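Local coordinates for invasion-associated protein B (Bartonella henselae, PDB 3DTD) that is of unknown molecular function but belongs to the invasion-associated locus B family, and so probably contributes to the entry of the bacterium into host cells, at residues E27-W32 / S156-R161; M47-V52 / F149-G154. All coordinates share one frame; numbering follows the deposited sequence.

Contact 1: E27-W32 / S156-R161; sequences ETYGLW and SNALNR
Arg161 reaches from the helix to Glu27 and grips its carboxylate in a bidentate, side-on salt bridge. The bond from Arg161 NE to Glu27 OE2 is 2.9 Å and uses the syn lone pair; the bond from Arg161 NH2 to Glu27 OE1 is 3.1 Å, with the acceptor almost in the guanidinium plane. Glu27 OE2 also accepts the hydroxyl proton of Tyr29, whose OH lies 2.8 Å away, nearly along the C-O axis. The bonds to both oxygens fix the rotation of the carboxylate; the two donors on OE2 probably favour its charged form. The Arg161 chain bends at chi2 (59°), so that Arg161 CG comes obliquely to the Tyr29 ring, 3.8 Å from Tyr29 CZ, before NE turns to the acid. At the CD1 side of the ring, the carbonyl O of Asn157 stands over one face near the rim. Ala158, small enough to let strand and helix come close, puts CB 4.0 Å from Tyr29 CB and equally near Trp32 CB; the indole runs on to give its NE1 proton to Gln151 O. Gly30, at positive phi, suits the type II' turn from Tyr29 to Trp32. This is a beta-hairpin edge packed against an amphipathic C-terminal helix.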
ATOM      1  N   GLU C  27      -6.317   0.751  35.645  1.00 39.30           N
ATOM      2  CA  GLU C  27      -5.696   0.190  36.848  1.00 39.01           C
ATOM      3  C   GLU C  27      -5.535  -1.313  36.691  1.00 36.98           C
ATOM      4  O   GLU C  27      -6.374  -1.964  36.085  1.00 37.72           O
ATOM      5  CB  GLU C  27      -6.539   0.479  38.087  1.00 39.05           C
ATOM      6  CG  GLU C  27      -6.778   1.950  38.339  1.00 42.82           C
ATOM      7  CD  GLU C  27      -7.452   2.229  39.665  1.00 52.31           C
ATOM      8  OE1 GLU C  27      -8.266   3.174  39.728  1.00 59.49           O
ATOM      9  OE2 GLU C  27      -7.166   1.509  40.645  1.00 58.89           O
ATOM     10  N   THR C  28      -4.456  -1.857  37.246  1.00 40.28           N
ATOM     11  CA  THR C  28      -4.138  -3.273  37.106  1.00 39.85           C
ATOM     12  C   THR C  28      -4.013  -3.930  38.475  1.00 40.50           C
ATOM     13  O   THR C  28      -3.249  -3.470  39.329  1.00 42.66           O
ATOM     14  CB  THR C  28      -2.835  -3.479  36.302  1.00 42.37           C
ATOM     15  OG1 THR C  28      -2.889  -2.705  35.093  1.00 46.85           O
ATOM     16  CG2 THR C  28      -2.634  -4.956  35.953  1.00 44.51           C
ATOM     17  N   TYR C  29      -4.787  -4.994  38.675  1.00 38.49           N
ATOM     18  CA  TYR C  29      -4.738  -5.784  39.897  1.00 35.59           C
ATOM     19  C   TYR C  29      -4.607  -7.245  39.522  1.00 35.89           C
ATOM     20  O   TYR C  29      -5.595  -7.899  39.186  1.00 39.14           O
ATOM     21  CB  TYR C  29      -5.979  -5.539  40.760  1.00 38.46           C
ATOM     22  CG  TYR C  29      -6.062  -4.123  41.269  1.00 40.34           C
ATOM     23  CD1 TYR C  29      -5.388  -3.741  42.427  1.00 37.32           C
ATOM     24  CD2 TYR C  29      -6.795  -3.157  40.580  1.00 37.19           C
ATOM     25  CE1 TYR C  29      -5.446  -2.437  42.890  1.00 40.51           C
ATOM     26  CE2 TYR C  29      -6.856  -1.845  41.033  1.00 38.02           C
ATOM     27  CZ  TYR C  29      -6.180  -1.493  42.187  1.00 40.26           C
ATOM     28  OH  TYR C  29      -6.237  -0.202  42.647  1.00 49.69           O
ATOM     29  N   GLY C  30      -3.369  -7.733  39.563  1.00 35.05           N
ATOM     30  CA  GLY C  30      -3.042  -9.076  39.122  1.00 34.46           C
ATOM     31  C   GLY C  30      -3.289  -9.192  37.635  1.00 36.65           C
ATOM     32  O   GLY C  30      -2.641  -8.516  36.836  1.00 38.74           O
ATOM     33  N   LEU C  31      -4.251 -10.034  37.276  1.00 34.91           N
ATOM     34  CA  LEU C  31      -4.629 -10.234  35.883  1.00 32.62           C
ATOM     35  C   LEU C  31      -5.866  -9.412  35.510  1.00 32.59           C
ATOM     36  O   LEU C  31      -6.287  -9.398  34.356  1.00 34.77           O
ATOM     37  CB  LEU C  31      -4.853 -11.721  35.596  1.00 30.30           C
ATOM     38  CG  LEU C  31      -3.642 -12.658  35.683  1.00 31.89           C
ATOM     39  CD1 LEU C  31      -4.073 -14.099  35.528  1.00 24.81           C
ATOM     40  CD2 LEU C  31      -2.577 -12.316  34.648  1.00 28.33           C
ATOM     41  N   TRP C  32      -6.427  -8.708  36.486  1.00 34.26           N
ATOM     42  CA  TRP C  32      -7.657  -7.949  36.278  1.00 34.16           C
ATOM     43  C   TRP C  32      -7.407  -6.461  36.076  1.00 35.27           C
ATOM     44  O   TRP C  32      -6.481  -5.894  36.656  1.00 33.73           O
ATOM     45  CB  TRP C  32      -8.643  -8.205  37.422  1.00 31.59           C
ATOM     46  CG  TRP C  32      -9.324  -9.518  37.277  1.00 30.31           C
ATOM     47  CD1 TRP C  32      -8.806 -10.747  37.567  1.00 26.72           C
ATOM     48  CD2 TRP C  32     -10.646  -9.746  36.770  1.00 29.99           C
ATOM     49  NE1 TRP C  32      -9.724 -11.728  37.278  1.00 29.99           N
ATOM     50  CE2 TRP C  32     -10.864 -11.142  36.789  1.00 30.83           C
ATOM     51  CE3 TRP C  32     -11.669  -8.907  36.301  1.00 28.86           C
ATOM     52  CZ2 TRP C  32     -12.066 -11.718  36.364  1.00 32.14           C
ATOM     53  CZ3 TRP C  32     -12.863  -9.479  35.880  1.00 30.04           C
ATOM     54  CH2 TRP C  32     -13.050 -10.873  35.914  1.00 32.64           C
ATOM     55  N   SER C 156     -10.155 -10.408  43.823  1.00 41.51           N
ATOM     56  CA  SER C 156     -10.475  -9.882  45.150  1.00 37.34           C
ATOM     57  C   SER C 156      -9.985  -8.440  45.315  1.00 39.74           C
ATOM     58  O   SER C 156     -10.744  -7.572  45.749  1.00 41.88           O
ATOM     59  CB  SER C 156      -9.902 -10.800  46.240  1.00 37.41           C
ATOM     60  OG  SER C 156     -10.700 -10.802  47.407  1.00 52.88           O
ATOM     61  N   ASN C 157      -8.736  -8.186  44.928  1.00 37.05           N
ATOM     62  CA  ASN C 157      -8.150  -6.846  45.024  1.00 39.36           C
ATOM     63  C   ASN C 157      -8.770  -5.817  44.083  1.00 40.24           C
ATOM     64  O   ASN C 157      -8.895  -4.645  44.446  1.00 44.01           O
ATOM     65  CB  ASN C 157      -6.635  -6.894  44.820  1.00 42.49           C
ATOM     66  CG  ASN C 157      -5.895  -7.415  46.039  1.00 45.01           C
ATOM     67  OD1 ASN C 157      -6.361  -7.291  47.174  1.00 48.88           O
ATOM     68  ND2 ASN C 157      -4.725  -7.994  45.809  1.00 45.28           N
ATOM     69  N   ALA C 158      -9.157  -6.261  42.888  1.00 39.13           N
ATOM     70  CA  ALA C 158      -9.878  -5.410  41.945  1.00 37.91           C
ATOM     71  C   ALA C 158     -11.296  -5.094  42.432  1.00 36.29           C
ATOM     72  O   ALA C 158     -11.772  -3.973  42.269  1.00 36.80           O
ATOM     73  CB  ALA C 158      -9.902  -6.028  40.552  1.00 36.07           C
ATOM     74  N   LEU C 159     -11.957  -6.072  43.047  1.00 36.49           N
ATOM     75  CA  LEU C 159     -13.295  -5.855  43.596  1.00 38.79           C
ATOM     76  C   LEU C 159     -13.279  -4.921  44.808  1.00 40.69           C
ATOM     77  O   LEU C 159     -14.185  -4.109  44.971  1.00 44.58           O
ATOM     78  CB  LEU C 159     -13.977  -7.183  43.927  1.00 37.69           C
ATOM     79  CG  LEU C 159     -15.444  -7.160  44.358  1.00 38.13           C
ATOM     80  CD1 LEU C 159     -16.330  -6.364  43.400  1.00 37.00           C
ATOM     81  CD2 LEU C 159     -15.935  -8.578  44.482  1.00 38.14           C
ATOM     82  N   ASN C 160     -12.238  -5.033  45.633  1.00 41.18           N
ATOM     83  CA  ASN C 160     -11.991  -4.105  46.741  1.00 42.60           C
ATOM     84  C   ASN C 160     -11.815  -2.658  46.296  1.00 42.93           C
ATOM     85  O   ASN C 160     -12.275  -1.736  46.971  1.00 46.88           O
ATOM     86  CB  ASN C 160     -10.756  -4.534  47.538  1.00 41.89           C
ATOM     87  CG  ASN C 160     -10.995  -5.779  48.363  1.00 42.09           C
ATOM     88  OD1 ASN C 160     -12.122  -6.234  48.501  1.00 41.95           O
ATOM     89  ND2 ASN C 160      -9.925  -6.339  48.914  1.00 41.27           N
ATOM     90  N   ARG C 161     -11.135  -2.479  45.165  1.00 45.09           N
ATOM     91  CA  ARG C 161     -10.973  -1.179  44.526  1.00 43.31           C
ATOM     92  C   ARG C 161     -12.302  -0.648  43.979  1.00 42.48           C
ATOM     93  O   ARG C 161     -12.585   0.544  44.093  1.00 44.92           O
ATOM     94  CB  ARG C 161      -9.906  -1.264  43.427  1.00 42.42           C
ATOM     95  CG  ARG C 161      -9.625   0.033  42.673  1.00 43.46           C
ATOM     96  CD  ARG C 161      -9.165   1.152  43.577  1.00 44.87           C
ATOM     97  NE  ARG C 161      -8.837   2.343  42.805  1.00 53.63           N
ATOM     98  CZ  ARG C 161      -8.857   3.582  43.283  1.00 55.25           C
ATOM     99  NH1 ARG C 161      -9.200   3.809  44.546  1.00 57.42           N
ATOM    100  NH2 ARG C 161      -8.542   4.594  42.490  1.00 55.56           N
TER

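Contact 2: M47-V52 / F149-G154; sequences MHRQEV and FVQLNG
Glu51 OE1 is gripped by three hydrogen bonds: from Gln151 NE2 at 3.1 Å, along its syn lone pair and in the amide plane, from Arg49 NH2 at 3.0 Å, and with a hydroxyl of a bound, probably crystallisation-derived glycerol. Glu51 OE2 takes two, from the backbone N of Gln151 at 2.9 Å, almost straight at 173°, and from Arg49 NE at 2.8 Å. Such donors should favour the ionised acid although the residue is buried. Chi1 of Glu51 places its CG 3.5 Å from Phe149 O, and the bend at chi2 (-71°) turns the carboxylate toward Gln151 on strand 144-151. Arg49, two residues back on the same side of its strand, bends at chi2 to meet that acid in a bidentate, side-on salt bridge, while its CG packs 3.9 Å from Val150 CG1. A glutamine suits position 151 because NE2 can give to Glu51 while its own OE1 accepts from Thr28 N of a neighbouring subunit. Strand segments 47-52 and 149-151 cross at 123°, joined by the Glu51 carboxylate to one backbone N-H and one side-chain amide of Gln151, not by backbone pairing, with strand 58-66 pairing beside 42-52, Trp32 touching Arg49 and Val150, and helix 155-168 lying on Met47.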
ATOM      1  N   MET C  47     -14.779  -3.762  35.974  1.00 40.92           N
ATOM      2  CA  MET C  47     -13.727  -4.705  36.289  1.00 36.75           C
ATOM      3  C   MET C  47     -13.689  -5.687  35.135  1.00 35.78           C
ATOM      4  O   MET C  47     -14.703  -6.310  34.833  1.00 35.37           O
ATOM      5  CB  MET C  47     -14.172  -5.440  37.540  1.00 40.98           C
ATOM      6  CG  MET C  47     -13.120  -5.947  38.447  1.00 41.94           C
ATOM      7  SD  MET C  47     -13.932  -6.742  39.854  1.00 31.55           S
ATOM      8  CE  MET C  47     -12.926  -8.205  39.869  1.00 28.66           C
ATOM      9  N   HIS C  48     -12.546  -5.838  34.475  1.00 36.12           N
ATOM     10  CA  HIS C  48     -12.517  -6.674  33.270  1.00 33.95           C
ATOM     11  C   HIS C  48     -11.261  -7.505  33.047  1.00 33.69           C
ATOM     12  O   HIS C  48     -10.199  -7.204  33.578  1.00 32.58           O
ATOM     13  CB  HIS C  48     -12.860  -5.856  32.016  1.00 31.25           C
ATOM     14  CG  HIS C  48     -11.926  -4.716  31.759  1.00 33.61           C
ATOM     15  ND1 HIS C  48     -10.897  -4.792  30.847  1.00 36.89           N
ATOM     16  CD2 HIS C  48     -11.863  -3.477  32.297  1.00 31.33           C
ATOM     17  CE1 HIS C  48     -10.246  -3.645  30.828  1.00 36.66           C
ATOM     18  NE2 HIS C  48     -10.809  -2.831  31.701  1.00 34.86           N
ATOM     19  N   ARG C  49     -11.427  -8.558  32.249  1.00 34.61           N
ATOM     20  CA  ARG C  49     -10.392  -9.541  31.955  1.00 35.47           C
ATOM     21  C   ARG C  49     -10.658 -10.189  30.587  1.00 37.50           C
ATOM     22  O   ARG C  49     -11.783 -10.602  30.301  1.00 37.22           O
ATOM     23  CB  ARG C  49     -10.374 -10.612  33.056  1.00 34.53           C
ATOM     24  CG  ARG C  49      -9.586 -11.876  32.736  1.00 32.80           C
ATOM     25  CD  ARG C  49      -8.159 -11.772  33.230  1.00 34.51           C
ATOM     26  NE  ARG C  49      -7.271 -12.722  32.565  1.00 35.25           N
ATOM     27  CZ  ARG C  49      -6.088 -12.415  32.041  1.00 35.17           C
ATOM     28  NH1 ARG C  49      -5.607 -11.179  32.108  1.00 34.56           N
ATOM     29  NH2 ARG C  49      -5.375 -13.365  31.462  1.00 33.44           N
ATOM     30  N   GLN C  50      -9.661 -10.283  29.746  1.00 39.06           N
ATOM     31  CA  GLN C  50      -9.799 -11.110  28.597  1.00 38.82           C
ATOM     32  C   GLN C  50      -8.794 -12.196  28.539  1.00 35.44           C
ATOM     33  O   GLN C  50      -7.747 -12.075  29.063  1.00 36.10           O
ATOM     34  CB  GLN C  50      -9.874 -10.297  27.326  1.00 37.86           C
ATOM     35  CG  GLN C  50      -8.665  -9.611  26.972  1.00 50.42           C
ATOM     36  CD  GLN C  50      -8.886  -8.574  25.945  1.00 51.58           C
ATOM     37  OE1 GLN C  50      -7.960  -8.011  25.452  1.00 47.86           O
ATOM     38  NE2 GLN C  50     -10.113  -8.315  25.622  1.00 56.67           N
ATOM     39  N   GLU C  51      -9.166 -13.288  27.924  1.00 34.08           N
ATOM     40  CA  GLU C  51      -8.287 -14.429  27.728  1.00 36.16           C
ATOM     41  C   GLU C  51      -8.001 -14.635  26.242  1.00 37.00           C
ATOM     42  O   GLU C  51      -8.892 -14.513  25.401  1.00 36.14           O
ATOM     43  CB  GLU C  51      -8.871 -15.703  28.347  1.00 37.80           C
ATOM     44  CG  GLU C  51      -9.348 -15.578  29.801  1.00 38.06           C
ATOM     45  CD  GLU C  51      -8.221 -15.444  30.832  1.00 42.91           C
ATOM     46  OE1 GLU C  51      -7.028 -15.627  30.492  1.00 47.50           O
ATOM     47  OE2 GLU C  51      -8.538 -15.156  32.004  1.00 43.92           O
ATOM     48  N   VAL C  52      -6.747 -14.944  25.931  1.00 38.91           N
ATOM     49  CA  VAL C  52      -6.298 -15.113  24.551  1.00 38.26           C
ATOM     50  C   VAL C  52      -5.747 -16.520  24.310  1.00 40.34           C
ATOM     51  O   VAL C  52      -5.409 -17.232  25.258  1.00 40.15           O
ATOM     52  CB  VAL C  52      -5.241 -14.034  24.130  1.00 36.53           C
ATOM     53  CG1 VAL C  52      -5.789 -12.622  24.324  1.00 32.80           C
ATOM     54  CG2 VAL C  52      -3.922 -14.209  24.882  1.00 34.01           C
ATOM     55  N   PHE C 149     -11.931 -20.953  30.448  1.00 42.14           N
ATOM     56  CA  PHE C 149     -11.945 -20.440  31.816  1.00 41.17           C
ATOM     57  C   PHE C 149     -11.627 -18.952  31.843  1.00 40.87           C
ATOM     58  O   PHE C 149     -11.144 -18.390  30.859  1.00 41.53           O
ATOM     59  CB  PHE C 149     -10.954 -21.206  32.721  1.00 44.39           C
ATOM     60  CG  PHE C 149      -9.577 -21.349  32.130  1.00 47.84           C
ATOM     61  CD1 PHE C 149      -8.637 -20.328  32.254  1.00 47.22           C
ATOM     62  CD2 PHE C 149      -9.224 -22.506  31.442  1.00 48.94           C
ATOM     63  CE1 PHE C 149      -7.380 -20.455  31.696  1.00 49.56           C
ATOM     64  CE2 PHE C 149      -7.968 -22.639  30.878  1.00 50.32           C
ATOM     65  CZ  PHE C 149      -7.051 -21.615  31.002  1.00 51.81           C
ATOM     66  N   VAL C 150     -11.912 -18.324  32.980  1.00 39.61           N
ATOM     67  CA  VAL C 150     -11.425 -16.984  33.284  1.00 35.68           C
ATOM     68  C   VAL C 150     -10.521 -17.109  34.516  1.00 37.29           C
ATOM     69  O   VAL C 150     -10.920 -17.688  35.522  1.00 36.85           O
ATOM     70  CB  VAL C 150     -12.591 -15.982  33.538  1.00 35.21           C
ATOM     71  CG1 VAL C 150     -12.064 -14.601  33.888  1.00 29.06           C
ATOM     72  CG2 VAL C 150     -13.497 -15.888  32.316  1.00 32.12           C
ATOM     73  N   GLN C 151      -9.296 -16.598  34.416  1.00 37.74           N
ATOM     74  CA  GLN C 151      -8.350 -16.642  35.530  1.00 36.05           C
ATOM     75  C   GLN C 151      -8.715 -15.579  36.559  1.00 36.79           C
ATOM     76  O   GLN C 151      -9.003 -14.436  36.202  1.00 36.06           O
ATOM     77  CB  GLN C 151      -6.922 -16.444  35.035  1.00 35.04           C
ATOM     78  CG  GLN C 151      -6.432 -17.507  34.072  1.00 36.08           C
ATOM     79  CD  GLN C 151      -5.016 -17.253  33.603  1.00 39.49           C
ATOM     80  OE1 GLN C 151      -4.054 -17.629  34.269  1.00 44.44           O
ATOM     81  NE2 GLN C 151      -4.881 -16.617  32.442  1.00 37.82           N
ATOM     82  N   LEU C 152      -8.700 -15.966  37.833  1.00 39.39           N
ATOM     83  CA  LEU C 152      -9.214 -15.120  38.911  1.00 37.02           C
ATOM     84  C   LEU C 152      -8.146 -14.421  39.760  1.00 35.97           C
ATOM     85  O   LEU C 152      -8.474 -13.795  40.764  1.00 39.71           O
ATOM     86  CB  LEU C 152     -10.167 -15.924  39.811  1.00 35.03           C
ATOM     87  CG  LEU C 152     -11.419 -16.530  39.166  1.00 35.01           C
ATOM     88  CD1 LEU C 152     -12.098 -17.487  40.139  1.00 34.24           C
ATOM     89  CD2 LEU C 152     -12.399 -15.455  38.675  1.00 30.39           C
ATOM     90  N   ASN C 153      -6.880 -14.526  39.362  1.00 39.16           N
ATOM     91  CA  ASN C 153      -5.793 -13.851  40.077  1.00 38.07           C
ATOM     92  C   ASN C 153      -5.936 -12.331  40.014  1.00 39.06           C
ATOM     93  O   ASN C 153      -5.823 -11.727  38.946  1.00 39.34           O
ATOM     94  CB  ASN C 153      -4.417 -14.285  39.559  1.00 41.24           C
ATOM     95  CG  ASN C 153      -3.276 -13.681  40.364  1.00 44.16           C
ATOM     96  OD1 ASN C 153      -2.691 -12.672  39.973  1.00 50.41           O
ATOM     97  ND2 ASN C 153      -2.973 -14.284  41.506  1.00 50.34           N
ATOM     98  N   GLY C 154      -6.217 -11.733  41.167  1.00 36.66           N
ATOM     99  CA  GLY C 154      -6.421 -10.299  41.266  1.00 30.90           C
ATOM    100  C   GLY C 154      -7.876  -9.875  41.369  1.00 34.38           C
ATOM    101  O   GLY C 154      -8.153  -8.683  41.476  1.00 37.82           O
TER

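In the fold
From the N terminus the chain runs through strand 27-29, turns into 32-39 and then into 42-52, three neighbours in the seven-stranded antiparallel sheet. It then alternates between that sheet and the four-stranded one before returning along strand 144-151, where contact 2 closes a loop of nearly a hundred residues. Helix 155-168 follows at once, and its first turns close the longer loop of contact 1, inside which contact 2 is nested. Their centres lie about 10 Å apart, bridged by Leu31, whose N is 2.9 Å from Asn153 O and whose O is 2.9 Å from Arg49 NH1. Together they tie the second sheet's edge strand and the C-terminal helix to the first sheet.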